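Local atomic coordinates of putative aspartyl-tRNA synthetase (Leishmania major, PDB entry 6OD8), a protein that probably joins L-aspartate to tRNA(Asp) at the expense of ATP, releasing AMP and diphosphate, as a class II aminoacyl-tRNA synthetase. Residues K435-R440 / D444-D449. Numbering follows the deposited sequence.
Sequences KLVKER and DFFISD. With EDO (1,2-ethanediol), chain K; EDO (1,2-ethanediol), chain E.
Val437 meets the ring of Phe446 with both methyls, a compact example of a helix closing back on the strand that follows it. Val437 CG2 stands over the middle of one face of the Phe446 ring, 4.0 Å from its centroid and only 9° off the normal, a CH-pi contact. Val437 CG1 reaches the same ring nearer its root, 3.7 Å from Phe446 CD2. With Phe446 CG set between its own backbone N and carbonyl carbon (chi1 78°), the ring is directed at the helix; it also stacks with Phe476 of the adjacent strand, while Leu400 and Ile402 on the other neighbouring strand touch Val437. A short turn after helix 427-441 leads into strand 445-449, an inner strand of the large mixed sheet, mainly antiparallel, of the class II synthetase catalytic domain, and the helix packs against that sheet. Nearer the turn the contact becomes polar. Lys438 leaves the helix with CG anti to the backbone N, then bends at chi2 and chi4, which carries NZ to Asp444 OD1 for a salt bridge of 2.8 Å. The ammonium arrives on the syn side, 17° out of the carboxylate plane. Asp444 OD1 also accepts a 2.7 Å hydrogen bond from O2 of a 1,2-ethanediol, probably picked up from the crystallisation liquor, whereas Asp444 OD2 takes the backbone N-H of Val362, so both carboxylate oxygens are engaged.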
ATOM      1  N   LYS A 435       3.896 -13.416  29.684  1.00 23.34           N
ATOM      2  CA  LYS A 435       5.041 -13.787  30.509  1.00 25.01           C
ATOM      3  C   LYS A 435       4.996 -15.266  30.870  1.00 27.02           C
ATOM      4  O   LYS A 435       6.011 -15.968  30.783  1.00 25.02           O
ATOM      5  CB  LYS A 435       5.096 -12.921  31.774  1.00 30.16           C
ATOM      6  N   LEU A 436       3.822 -15.760  31.282  1.00 27.25           N
ATOM      7  CA  LEU A 436       3.677 -17.188  31.569  1.00 26.35           C
ATOM      8  C   LEU A 436       3.977 -18.037  30.338  1.00 28.06           C
ATOM      9  O   LEU A 436       4.605 -19.099  30.444  1.00 26.70           O
ATOM     10  CB  LEU A 436       2.266 -17.486  32.092  1.00 22.28           C
ATOM     11  CG  LEU A 436       1.922 -16.881  33.455  1.00 30.81           C
ATOM     12  CD1 LEU A 436       0.433 -17.040  33.825  1.00 33.11           C
ATOM     13  CD2 LEU A 436       2.788 -17.535  34.517  1.00 35.83           C
ATOM     14  N   VAL A 437       3.528 -17.585  29.161  1.00 20.94           N
ATOM     15  CA  VAL A 437       3.809 -18.306  27.923  1.00 23.82           C
ATOM     16  C   VAL A 437       5.301 -18.281  27.612  1.00 26.96           C
ATOM     17  O   VAL A 437       5.880 -19.293  27.193  1.00 27.56           O
ATOM     18  CB  VAL A 437       2.971 -17.727  26.769  1.00 25.40           C
ATOM     19  CG1 VAL A 437       3.513 -18.209  25.413  1.00 18.83           C
ATOM     20  CG2 VAL A 437       1.496 -18.123  26.957  1.00 21.24           C
ATOM     21  N   LYS A 438       5.952 -17.132  27.817  1.00 23.82           N
ATOM     22  CA  LYS A 438       7.384 -17.059  27.540  1.00 24.31           C
ATOM     23  C   LYS A 438       8.158 -17.984  28.467  1.00 23.09           C
ATOM     24  O   LYS A 438       9.065 -18.704  28.030  1.00 26.32           O
ATOM     25  CB  LYS A 438       7.871 -15.613  27.666  1.00 25.16           C
ATOM     26  CG  LYS A 438       9.377 -15.400  27.405  1.00 29.78           C
ATOM     27  CD  LYS A 438       9.770 -15.693  25.973  1.00 29.13           C
ATOM     28  CE  LYS A 438      11.264 -15.388  25.726  1.00 32.41           C
ATOM     29  NZ  LYS A 438      11.580 -13.936  25.927  1.00 27.92           N
ATOM     30  N   GLU A 439       7.786 -18.003  29.749  1.00 26.04           N
ATOM     31  CA  GLU A 439       8.503 -18.814  30.721  1.00 32.79           C
ATOM     32  C   GLU A 439       8.290 -20.302  30.480  1.00 28.71           C
ATOM     33  O   GLU A 439       9.230 -21.089  30.616  1.00 31.39           O
ATOM     34  CB  GLU A 439       8.078 -18.416  32.133  1.00 35.61           C
ATOM     35  CG  GLU A 439       8.481 -16.983  32.482  1.00 45.02           C
ATOM     36  CD  GLU A 439       8.040 -16.544  33.873  1.00 55.96           C
ATOM     37  OE1 GLU A 439       7.237 -17.266  34.507  1.00 53.28           O
ATOM     38  OE2 GLU A 439       8.505 -15.468  34.325  1.00 57.30           O
ATOM     39  N   ARG A 440       7.075 -20.707  30.097  1.00 26.09           N
ATOM     40  CA  ARG A 440       6.766 -22.130  29.918  1.00 25.38           C
ATOM     41  C   ARG A 440       7.257 -22.655  28.577  1.00 30.35           C
ATOM     42  O   ARG A 440       7.904 -23.709  28.517  1.00 29.16           O
ATOM     43  CB  ARG A 440       5.260 -22.382  30.013  1.00 29.33           C
ATOM     44  CG  ARG A 440       4.931 -23.889  30.024  1.00 33.30           C
ATOM     45  CD  ARG A 440       3.453 -24.170  30.226  1.00 30.72           C
ATOM     46  NE  ARG A 440       3.102 -25.574  29.967  1.00 30.70           N
ATOM     47  CZ  ARG A 440       3.366 -26.572  30.804  1.00 37.28           C
ATOM     48  NH1 ARG A 440       4.009 -26.326  31.938  1.00 35.80           N
ATOM     49  NH2 ARG A 440       2.991 -27.818  30.510  1.00 30.62           N
ATOM     50  N   ASP A 444       7.910 -15.518  22.375  1.00 19.70           N
ATOM     51  CA  ASP A 444       7.333 -14.181  22.475  1.00 20.47           C
ATOM     52  C   ASP A 444       6.092 -14.006  21.609  1.00 20.20           C
ATOM     53  O   ASP A 444       5.524 -12.907  21.595  1.00 22.71           O
ATOM     54  CB  ASP A 444       8.354 -13.103  22.039  1.00 19.09           C
ATOM     55  CG  ASP A 444       9.620 -13.101  22.876  1.00 19.00           C
ATOM     56  OD1 ASP A 444       9.538 -13.145  24.121  1.00 22.34           O
ATOM     57  OD2 ASP A 444      10.710 -13.038  22.272  1.00 27.18           O
ATOM     58  N   PHE A 445       5.658 -15.056  20.896  1.00 18.40           N
ATOM     59  CA  PHE A 445       4.564 -14.992  19.934  1.00 17.76           C
ATOM     60  C   PHE A 445       3.644 -16.188  20.126  1.00 21.90           C
ATOM     61  O   PHE A 445       4.120 -17.323  20.156  1.00 21.47           O
ATOM     62  CB  PHE A 445       5.101 -15.002  18.501  1.00 16.75           C
ATOM     63  CG  PHE A 445       4.033 -14.780  17.451  1.00 23.04           C
ATOM     64  CD1 PHE A 445       3.756 -13.503  16.992  1.00 25.69           C
ATOM     65  CD2 PHE A 445       3.292 -15.838  16.953  1.00 24.44           C
ATOM     66  CE1 PHE A 445       2.774 -13.281  16.033  1.00 26.18           C
ATOM     67  CE2 PHE A 445       2.305 -15.615  16.002  1.00 28.15           C
ATOM     68  CZ  PHE A 445       2.046 -14.342  15.546  1.00 20.64           C
ATOM     69  N   PHE A 446       2.336 -15.955  20.208  1.00 17.91           N
ATOM     70  CA  PHE A 446       1.424 -17.087  20.347  1.00 18.17           C
ATOM     71  C   PHE A 446       0.014 -16.636  19.997  1.00 19.14           C
ATOM     72  O   PHE A 446      -0.295 -15.438  19.963  1.00 16.76           O
ATOM     73  CB  PHE A 446       1.485 -17.708  21.749  1.00 18.91           C
ATOM     74  CG  PHE A 446       0.739 -16.930  22.810  1.00 20.77           C
ATOM     75  CD1 PHE A 446      -0.559 -17.269  23.142  1.00 23.06           C
ATOM     76  CD2 PHE A 446       1.341 -15.859  23.468  1.00 16.74           C
ATOM     77  CE1 PHE A 446      -1.261 -16.563  24.130  1.00 22.93           C
ATOM     78  CE2 PHE A 446       0.641 -15.130  24.420  1.00 23.07           C
ATOM     79  CZ  PHE A 446      -0.649 -15.490  24.758  1.00 24.94           C
ATOM     80  N   ILE A 447      -0.839 -17.602  19.688  1.00 18.26           N
ATOM     81  CA  ILE A 447      -2.239 -17.274  19.457  1.00 19.60           C
ATOM     82  C   ILE A 447      -3.081 -17.940  20.537  1.00 19.43           C
ATOM     83  O   ILE A 447      -2.751 -19.033  20.999  1.00 19.58           O
ATOM     84  CB  ILE A 447      -2.703 -17.660  18.035  1.00 26.86           C
ATOM     85  CG1 ILE A 447      -3.030 -19.139  17.935  1.00 27.69           C
ATOM     86  CG2 ILE A 447      -1.627 -17.309  17.020  1.00 23.90           C
ATOM     87  CD1 ILE A 447      -4.509 -19.469  18.116  1.00 28.38           C
ATOM     88  N   SER A 448      -4.148 -17.248  20.955  1.00 18.76           N
ATOM     89  CA  SER A 448      -5.163 -17.759  21.863  1.00 17.96           C
ATOM     90  C   SER A 448      -6.412 -18.007  21.038  1.00 18.66           C
ATOM     91  O   SER A 448      -6.920 -17.082  20.399  1.00 19.04           O
ATOM     92  CB  SER A 448      -5.470 -16.772  22.994  1.00 18.57           C
ATOM     93  OG  SER A 448      -6.470 -17.304  23.883  1.00 23.43           O
ATOM     94  N   ASP A 449      -6.916 -19.240  21.094  1.00 23.41           N
ATOM     95  CA  ASP A 449      -7.922 -19.762  20.182  1.00 21.50           C
ATOM     96  C   ASP A 449      -9.289 -19.868  20.863  1.00 19.40           C
ATOM     97  O   ASP A 449      -9.387 -20.361  21.989  1.00 20.65           O
ATOM     98  CB  ASP A 449      -7.463 -21.137  19.685  1.00 19.76           C
ATOM     99  CG  ASP A 449      -8.342 -21.684  18.620  1.00 29.01           C
ATOM    100  OD1 ASP A 449      -8.838 -20.869  17.813  1.00 25.01           O
ATOM    101  OD2 ASP A 449      -8.539 -22.924  18.585  1.00 24.21           O
TER
HETATM  102  C1  EDO K 609       6.100 -11.730  27.055  1.00 38.60           C
HETATM  103  O1  EDO K 609       6.825 -11.342  28.223  1.00 37.15           O
HETATM  104  C2  EDO K 609       7.018 -12.426  26.072  1.00 36.11           C
HETATM  105  O2  EDO K 609       7.843 -11.469  25.398  1.00 36.69           O
HETATM  106  C1  EDO E 603      -5.878 -24.554  20.154  1.00 46.52           C
HETATM  107  O1  EDO E 603      -5.642 -24.320  18.764  1.00 46.88           O
HETATM  108  C2  EDO E 603      -4.611 -25.101  20.811  1.00 42.82           C
HETATM  109  O2  EDO E 603      -4.570 -26.530  20.723  1.00 50.47           O